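Local coordinates for DUF1893 domain-containing protein (Thermotoga maritima, PDB 1VK9) that is of unknown function but adopts a cytidine deaminase-like fold, binds zinc ions and may have catalytic activity, at residues Lys23-Lys27 against Lys28-Leu32; Leu97-Met100 against Asn101-Gln105; Lys129-Leu132 against Glu133-Asp136. One frame throughout, in Å; residues are numbered along the deposited sequence.

Overall arrangement
All three contacts are local, each at the C-terminal end of a helix where the chain turns off, and they follow one another along the chain. Contact 1 ends helix 15-27 and leads into strand 32-35 of the mixed sheet. Contact 2 ends helix 94-102, the helix of the beta-alpha-beta unit between strands 86-93 and 107-109. Contact 3 joins helix 126-132 to helix 137-145. The centre of contact 1 lies about 25 Å from that of contact 2 and about 29 Å from that of contact 3, across the middle of the chain. Contacts 2 and 3, about 15 Å between centres, touch through Leu99 CD1 and Asp135 O, and each holds a zinc-binding carboxylate, on Glu102 and Asp136.

Contact 1. Residues Lys23-Lys27 against Lys28-Leu32; sequences KIFEK and KDLSL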
loop_
_atom_site.group_PDB
_atom_site.type_symbol
_atom_site.label_atom_id
_atom_site.label_comp_id
_atom_site.label_asym_id
_atom_site.label_seq_id
_atom_site.Cartn_x
_atom_site.Cartn_y
_atom_site.Cartn_z
ATOM N N LYS A 23 2.613 0.195 -16.993
ATOM C CA LYS A 23 3.203 -0.571 -18.100
ATOM C C LYS A 23 4.190 -1.639 -17.606
ATOM O O LYS A 23 4.216 -2.737 -18.151
ATOM C CB LYS A 23 3.875 0.357 -19.127
ATOM C CG LYS A 23 2.913 0.992 -20.138
ATOM C CD LYS A 23 3.312 0.635 -21.594
ATOM C CE LYS A 23 3.336 1.848 -22.545
ATOM N NZ LYS A 23 3.860 3.102 -21.903
ATOM N N ILE A 24 4.978 -1.319 -16.572
ATOM C CA ILE A 24 5.929 -2.260 -15.960
ATOM C C ILE A 24 5.210 -3.318 -15.099
ATOM O O ILE A 24 5.437 -4.521 -15.264
ATOM C CB ILE A 24 7.048 -1.501 -15.169
ATOM C CG1 ILE A 24 8.031 -0.828 -16.141
ATOM C CG2 ILE A 24 7.805 -2.439 -14.232
ATOM C CD1 ILE A 24 9.050 0.123 -15.475
ATOM N N PHE A 25 4.348 -2.862 -14.190
ATOM C CA PHE A 25 3.504 -3.732 -13.375
ATOM C C PHE A 25 2.740 -4.768 -14.213
ATOM O O PHE A 25 2.677 -5.953 -13.854
ATOM C CB PHE A 25 2.504 -2.878 -12.593
ATOM C CG PHE A 25 1.889 -3.576 -11.402
ATOM C CD1 PHE A 25 2.551 -3.612 -10.176
ATOM C CD2 PHE A 25 0.635 -4.165 -11.495
ATOM C CE1 PHE A 25 1.969 -4.238 -9.064
ATOM C CE2 PHE A 25 0.045 -4.793 -10.399
ATOM C CZ PHE A 25 0.707 -4.827 -9.183
ATOM N N GLU A 26 2.158 -4.310 -15.325
ATOM C CA GLU A 26 1.333 -5.162 -16.173
ATOM C C GLU A 26 2.216 -6.154 -16.955
ATOM O O GLU A 26 1.961 -7.354 -16.921
ATOM C CB GLU A 26 0.408 -4.327 -17.088
ATOM C CG GLU A 26 -0.846 -3.747 -16.401
ATOM C CD GLU A 26 -1.740 -2.894 -17.323
ATOM O OE1 GLU A 26 -1.476 -2.795 -18.547
ATOM O OE2 GLU A 26 -2.732 -2.316 -16.824
ATOM N N LYS A 27 3.275 -5.658 -17.599
ATOM C CA LYS A 27 4.199 -6.490 -18.379
ATOM C C LYS A 27 4.927 -7.593 -17.586
ATOM O O LYS A 27 5.394 -8.558 -18.176
ATOM C CB LYS A 27 5.221 -5.601 -19.109
ATOM C CG LYS A 27 5.952 -6.254 -20.292
ATOM C CD LYS A 27 7.367 -5.678 -20.465
ATOM C CE LYS A 27 8.051 -6.246 -21.709
ATOM N NZ LYS A 27 9.169 -5.373 -22.174
ATOM N N LYS A 28 5.016 -7.466 -16.265
ATOM C CA LYS A 28 5.821 -8.390 -15.448
ATOM C C LYS A 28 5.013 -9.215 -14.430
ATOM O O LYS A 28 5.601 -9.824 -13.527
ATOM C CB LYS A 28 6.943 -7.622 -14.716
ATOM C CG LYS A 28 8.094 -7.140 -15.604
ATOM C CD LYS A 28 9.159 -6.414 -14.794
ATOM C CE LYS A 28 10.499 -7.115 -14.902
ATOM N NZ LYS A 28 11.402 -6.661 -13.821
ATOM N N ASP A 29 3.684 -9.236 -14.587
ATOM C CA ASP A 29 2.750 -9.813 -13.602
ATOM C C ASP A 29 3.212 -9.605 -12.140
ATOM O O ASP A 29 3.408 -10.565 -11.396
ATOM C CB ASP A 29 2.424 -11.300 -13.912
ATOM C CG ASP A 29 0.910 -11.653 -13.708
ATOM O OD1 ASP A 29 0.143 -10.877 -13.067
ATOM O OD2 ASP A 29 0.395 -12.708 -14.151
ATOM N N LEU A 30 3.400 -8.347 -11.744
ATOM C CA LEU A 30 3.881 -8.007 -10.393
ATOM C C LEU A 30 2.744 -7.982 -9.392
ATOM O O LEU A 30 1.583 -7.846 -9.771
ATOM C CB LEU A 30 4.568 -6.643 -10.392
ATOM C CG LEU A 30 5.952 -6.544 -11.039
ATOM C CD1 LEU A 30 6.531 -5.157 -10.814
ATOM C CD2 LEU A 30 6.927 -7.618 -10.547
ATOM N N SER A 31 3.058 -8.114 -8.113
ATOM C CA SER A 31 2.016 -7.954 -7.101
ATOM C C SER A 31 2.189 -6.677 -6.255
ATOM O O SER A 31 1.247 -6.243 -5.566
ATOM C CB SER A 31 1.867 -9.219 -6.245
ATOM O OG SER A 31 2.994 -9.457 -5.429
ATOM N N LEU A 32 3.400 -6.106 -6.324
ATOM C CA LEU A 32 3.793 -4.859 -5.666
ATOM C C LEU A 32 4.933 -4.191 -6.436
ATOM O O LEU A 32 5.843 -4.853 -6.925
ATOM C CB LEU A 32 4.228 -5.126 -4.228
ATOM C CG LEU A 32 4.618 -3.980 -3.285
ATOM C CD1 LEU A 32 3.538 -2.916 -3.192
ATOM C CD2 LEU A 32 4.925 -4.524 -1.895
#
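Phe25 and Leu30 carry this helix-to-strand turn, linked through both backbone and side chains. Of the backbone bonds, Leu30 N to Phe25 O is nearly straight (3.3 Å, 178° at the hydrogen) and lies in the carbonyl plane. Two weaker ones finish the helix: Lys28 N to Ile24 O, strongly bent, and Asp29 N to Glu26 O, at 3.5 Å. Lys28 is the first residue to leave helical geometry, and Asp29 takes up positive phi as the chain turns off the helix. The side-chain part centres on the Phe25 ring. With chi1 at -161°, its CG is anti to the backbone N, and this swings the ring forward along the departing chain. Leu30 O sits over one ring face, 3.2 Å from Phe25 CZ, while Leu30 CB makes an off-centre CH-pi contact, 3.6 Å from Phe25 CD1. Ser31 O and Leu32 CA lie at the ring edge. A serine in place of Phe25 would probably leave Leu30 CB without its ring partner and open a gap beside the Leu30 peptide. Charge pairing goes beyond the turn: Lys28 NZ forms a salt bridge with Glu42. In the fold, Phe25 packs on Leu33 and Ile67, Leu32 reaches Val51 and Leu54 of helix 49-57, and Ser31 and Leu32 both face Ser43 of strand 39-43, a classic beta bulge where the chain enters strand 32-35.

Contact 2. Residues Leu97-Met100 against Asn101-Gln105; sequences LKLM and NEYGQ. With ZN (zinc ion), chain B.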
loop_
_atom_site.group_PDB
_atom_site.type_symbol
_atom_site.label_atom_id
_atom_site.label_comp_id
_atom_site.label_asym_id
_atom_site.label_seq_id
_atom_site.Cartn_x
_atom_site.Cartn_y
_atom_site.Cartn_z
ATOM N N LEU A 97 -9.704 2.064 2.050
ATOM C CA LEU A 97 -10.095 3.331 1.447
ATOM C C LEU A 97 -10.439 4.360 2.528
ATOM O O LEU A 97 -10.035 5.523 2.448
ATOM C CB LEU A 97 -11.270 3.111 0.475
ATOM C CG LEU A 97 -11.941 4.262 -0.289
ATOM C CD1 LEU A 97 -12.644 3.695 -1.503
ATOM C CD2 LEU A 97 -12.972 5.004 0.572
ATOM N N LYS A 98 -11.178 3.923 3.543
ATOM C CA LYS A 98 -11.659 4.808 4.604
ATOM C C LYS A 98 -10.466 5.395 5.334
ATOM O O LYS A 98 -10.460 6.586 5.679
ATOM C CB LYS A 98 -12.490 4.010 5.602
ATOM C CG LYS A 98 -13.924 4.362 5.656
ATOM C CD LYS A 98 -14.778 3.307 4.994
ATOM C CE LYS A 98 -15.937 2.900 5.887
ATOM N NZ LYS A 98 -15.405 2.293 7.146
ATOM N N LEU A 99 -9.454 4.542 5.543
ATOM C CA LEU A 99 -8.258 4.881 6.302
ATOM C C LEU A 99 -7.426 5.908 5.571
ATOM O O LEU A 99 -7.008 6.911 6.159
ATOM C CB LEU A 99 -7.410 3.643 6.587
ATOM C CG LEU A 99 -6.244 3.803 7.565
ATOM C CD1 LEU A 99 -6.700 4.219 8.955
ATOM C CD2 LEU A 99 -5.527 2.475 7.638
HETATM N N MSE A 100 -7.199 5.659 4.288
HETATM C CA MSE A 100 -6.389 6.557 3.487
HETATM C C MSE A 100 -7.024 7.914 3.319
HETATM O O MSE A 100 -6.301 8.904 3.282
HETATM C CB MSE A 100 -6.095 5.924 2.144
HETATM C CG MSE A 100 -5.556 4.553 2.348
HETATM SE SE MSE A 100 -4.075 4.114 1.237
HETATM C CE MSE A 100 -5.053 3.661 -0.357
ATOM N N ASN A 101 -8.359 7.972 3.248
ATOM C CA ASN A 101 -9.019 9.260 3.304
ATOM C C ASN A 101 -8.822 9.975 4.627
ATOM O O ASN A 101 -8.604 11.169 4.639
ATOM C CB ASN A 101 -10.501 9.187 2.940
ATOM C CG ASN A 101 -10.719 8.841 1.471
ATOM O OD1 ASN A 101 -10.001 9.333 0.581
ATOM N ND2 ASN A 101 -11.681 7.951 1.210
ATOM N N GLU A 102 -8.877 9.251 5.745
ATOM C CA GLU A 102 -8.699 9.888 7.041
ATOM C C GLU A 102 -7.310 10.555 7.073
ATOM O O GLU A 102 -7.110 11.613 7.718
ATOM C CB GLU A 102 -8.848 8.845 8.165
ATOM C CG GLU A 102 -8.586 9.382 9.574
ATOM C CD GLU A 102 -8.512 8.320 10.651
ATOM O OE1 GLU A 102 -8.484 7.126 10.336
ATOM O OE2 GLU A 102 -8.504 8.667 11.848
ATOM N N TYR A 103 -6.360 9.939 6.362
ATOM C CA TYR A 103 -4.988 10.354 6.457
ATOM C C TYR A 103 -4.586 11.272 5.328
ATOM O O TYR A 103 -3.428 11.640 5.230
ATOM C CB TYR A 103 -4.061 9.135 6.594
ATOM C CG TYR A 103 -4.041 8.664 8.023
ATOM C CD1 TYR A 103 -5.076 7.871 8.525
ATOM C CD2 TYR A 103 -3.033 9.072 8.901
ATOM C CE1 TYR A 103 -5.086 7.468 9.858
ATOM C CE2 TYR A 103 -3.031 8.672 10.240
ATOM C CZ TYR A 103 -4.059 7.880 10.705
ATOM O OH TYR A 103 -4.078 7.488 12.007
ATOM N N GLY A 104 -5.537 11.647 4.475
ATOM C CA GLY A 104 -5.255 12.498 3.338
ATOM C C GLY A 104 -4.158 11.976 2.426
ATOM O O GLY A 104 -3.395 12.759 1.886
ATOM N N GLN A 105 -4.030 10.658 2.288
ATOM C CA GLN A 105 -3.074 10.057 1.360
ATOM C C GLN A 105 -3.682 10.077 -0.042
ATOM O O GLN A 105 -4.884 9.875 -0.202
ATOM C CB GLN A 105 -2.787 8.632 1.772
ATOM C CG GLN A 105 -2.091 7.809 0.742
ATOM C CD GLN A 105 -0.606 8.122 0.632
ATOM O OE1 GLN A 105 0.088 8.212 1.635
ATOM N NE2 GLN A 105 -0.118 8.279 -0.591
HETATM ZN ZN ZN B . -8.470 6.260 12.333
#
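From Leu97 to Glu102 the backbone is helical, with Asn101 N bonded to Leu97 O (3.1 Å, 165°) and Glu102 N to Lys98 O, before Tyr103 N divides itself weakly between Leu99 O and Met100 O. Leu99 CD1 is shared by two side chains, 3.7 Å from Tyr103 CE1 and equally near Glu102 OE1. Tyr103 turns a ring edge to the backbone, Leu99 O lying in the ring plane 3.2 Å from Tyr103 CD1. The helix ends in a Schellman motif. Gly104 takes positive phi, which favours glycine, and its N bonds to Asn101 O, while Gln105 N reaches back to Met100 O at 3.0 Å. This closes the helix of a beta-alpha-beta unit and sends the chain toward strand 107-109. On the sheet side, selenomethionine Met100 packs against Ile87, Ile92 and Phe107; Gln105 NE2 bonds to Pro84 O. The outer side carries the metal. Glu102, with CG anti to the backbone N (chi1 176°) and an extended chain beyond it, holds its carboxylate out to a zinc ion, which it grips through both oxygens, OE1 at 2.2 Å and OE2 at 2.5 Å.

Contact 3. Residues Lys129-Leu132 against Glu133-Asp136; sequences KLVL and EMDD. With ZN (zinc ion), chain F.
Val131 and Met134 close the turn that leads from helix 126-132 toward helix 137-145, in the loop joining two consecutive helices of the cytidine deaminase-like fold. The tighter part lies here. Met134 N gives a hydrogen bond to Val131 O (3.1 Å, 156° at the hydrogen), but it comes in steeply over the carbonyl, 61° from its plane, and so misses the lone-pair directions. Met134 CB also comes to 3.4 Å from Val131 O, so the turn folds close over this one carbonyl. The residue is a selenomethionine; its chi1 of -77° puts CG anti to the carbonyl carbon, and the chain runs straight on to SE, which rests beside the last helical turn, 4.1 Å from Leu130 O and 4.4 Å from Val131 CG1; the turn about CG-SE places only CE. Across the loop, Val131 and Met134 both pack on Ile140 of helix 137-145, which joins the two helices through a shared apolar patch. Lys73 NZ bonds to the carbonyl oxygens of both Leu132 and Met134, tying the polar backbone of the turn to helix 73-82. The other side is looser, and there Glu133 is exposed. Asp136, farther along, is the N-cap of helix 137-145: its OD2 takes a hydrogen bond from Glu139 N, while its OD1 binds a zinc ion at 1.9 Å.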
loop_
_atom_site.group_PDB
_atom_site.type_symbol
_atom_site.label_atom_id
_atom_site.label_comp_id
_atom_site.label_asym_id
_atom_site.label_seq_id
_atom_site.Cartn_x
_atom_site.Cartn_y
_atom_site.Cartn_z
ATOM N N LYS A 129 -9.131 -9.534 9.118
ATOM C CA LYS A 129 -9.980 -9.711 10.296
ATOM C C LYS A 129 -9.220 -9.269 11.531
ATOM O O LYS A 129 -9.777 -8.563 12.387
ATOM C CB LYS A 129 -10.473 -11.152 10.479
ATOM C CG LYS A 129 -11.474 -11.339 11.656
ATOM C CD LYS A 129 -12.079 -12.759 11.703
ATOM C CE LYS A 129 -12.246 -13.287 13.142
ATOM N NZ LYS A 129 -12.088 -14.767 13.201
ATOM N N LEU A 130 -7.952 -9.670 11.623
ATOM C CA LEU A 130 -7.099 -9.265 12.729
ATOM C C LEU A 130 -7.124 -7.740 12.959
ATOM O O LEU A 130 -7.365 -7.276 14.077
ATOM C CB LEU A 130 -5.671 -9.759 12.484
ATOM C CG LEU A 130 -4.617 -9.435 13.543
ATOM C CD1 LEU A 130 -5.051 -9.897 14.967
ATOM C CD2 LEU A 130 -3.255 -10.016 13.138
ATOM N N VAL A 131 -6.910 -6.965 11.899
ATOM C CA VAL A 131 -6.730 -5.524 12.046
ATOM C C VAL A 131 -8.008 -4.729 11.823
ATOM O O VAL A 131 -7.985 -3.488 11.923
ATOM C CB VAL A 131 -5.604 -4.989 11.123
ATOM C CG1 VAL A 131 -4.306 -5.732 11.385
ATOM C CG2 VAL A 131 -6.004 -5.090 9.647
ATOM N N LEU A 132 -9.111 -5.431 11.526
ATOM C CA LEU A 132 -10.369 -4.780 11.107
ATOM C C LEU A 132 -10.910 -3.765 12.113
ATOM O O LEU A 132 -11.237 -2.658 11.722
ATOM C CB LEU A 132 -11.459 -5.799 10.740
ATOM C CG LEU A 132 -12.851 -5.280 10.313
ATOM C CD1 LEU A 132 -12.927 -4.906 8.831
ATOM C CD2 LEU A 132 -13.945 -6.295 10.648
ATOM N N GLU A 133 -11.013 -4.131 13.391
ATOM C CA GLU A 133 -11.527 -3.165 14.361
ATOM C C GLU A 133 -10.392 -2.356 15.124
ATOM O O GLU A 133 -10.612 -1.763 16.178
ATOM C CB GLU A 133 -12.739 -3.714 15.206
ATOM C CG GLU A 133 -14.020 -4.157 14.411
ATOM C CD GLU A 133 -15.083 -3.066 14.003
ATOM O OE1 GLU A 133 -15.267 -2.027 14.686
ATOM O OE2 GLU A 133 -15.810 -3.257 12.978
HETATM N N MSE A 134 -9.195 -2.307 14.540
HETATM C CA MSE A 134 -8.098 -1.511 15.058
HETATM C C MSE A 134 -7.994 -0.172 14.335
HETATM O O MSE A 134 -8.177 -0.112 13.123
HETATM C CB MSE A 134 -6.809 -2.254 14.858
HETATM C CG MSE A 134 -6.582 -3.357 15.844
HETATM SE SE MSE A 134 -4.894 -4.343 15.529
HETATM C CE MSE A 134 -3.637 -2.905 16.073
ATOM N N ASP A 135 -7.655 0.899 15.058
ATOM C CA ASP A 135 -7.702 2.240 14.455
ATOM C C ASP A 135 -6.391 2.789 13.997
ATOM O O ASP A 135 -6.381 3.531 13.013
ATOM C CB ASP A 135 -8.384 3.297 15.358
ATOM C CG ASP A 135 -9.918 3.243 15.294
ATOM O OD1 ASP A 135 -10.472 2.509 14.431
ATOM O OD2 ASP A 135 -10.654 3.897 16.079
ATOM N N ASP A 136 -5.304 2.475 14.704
ATOM C CA ASP A 136 -4.027 3.158 14.492
ATOM C C ASP A 136 -3.057 2.414 13.584
ATOM O O ASP A 136 -2.663 1.279 13.873
ATOM C CB ASP A 136 -3.343 3.426 15.802
ATOM C CG ASP A 136 -2.073 4.204 15.632
ATOM O OD1 ASP A 136 -2.083 5.434 15.333
ATOM O OD2 ASP A 136 -0.987 3.644 15.783
HETATM ZN ZN ZN F . -0.793 6.654 14.711
HETATM O O HOH W 1 0.677 6.996 16.771
#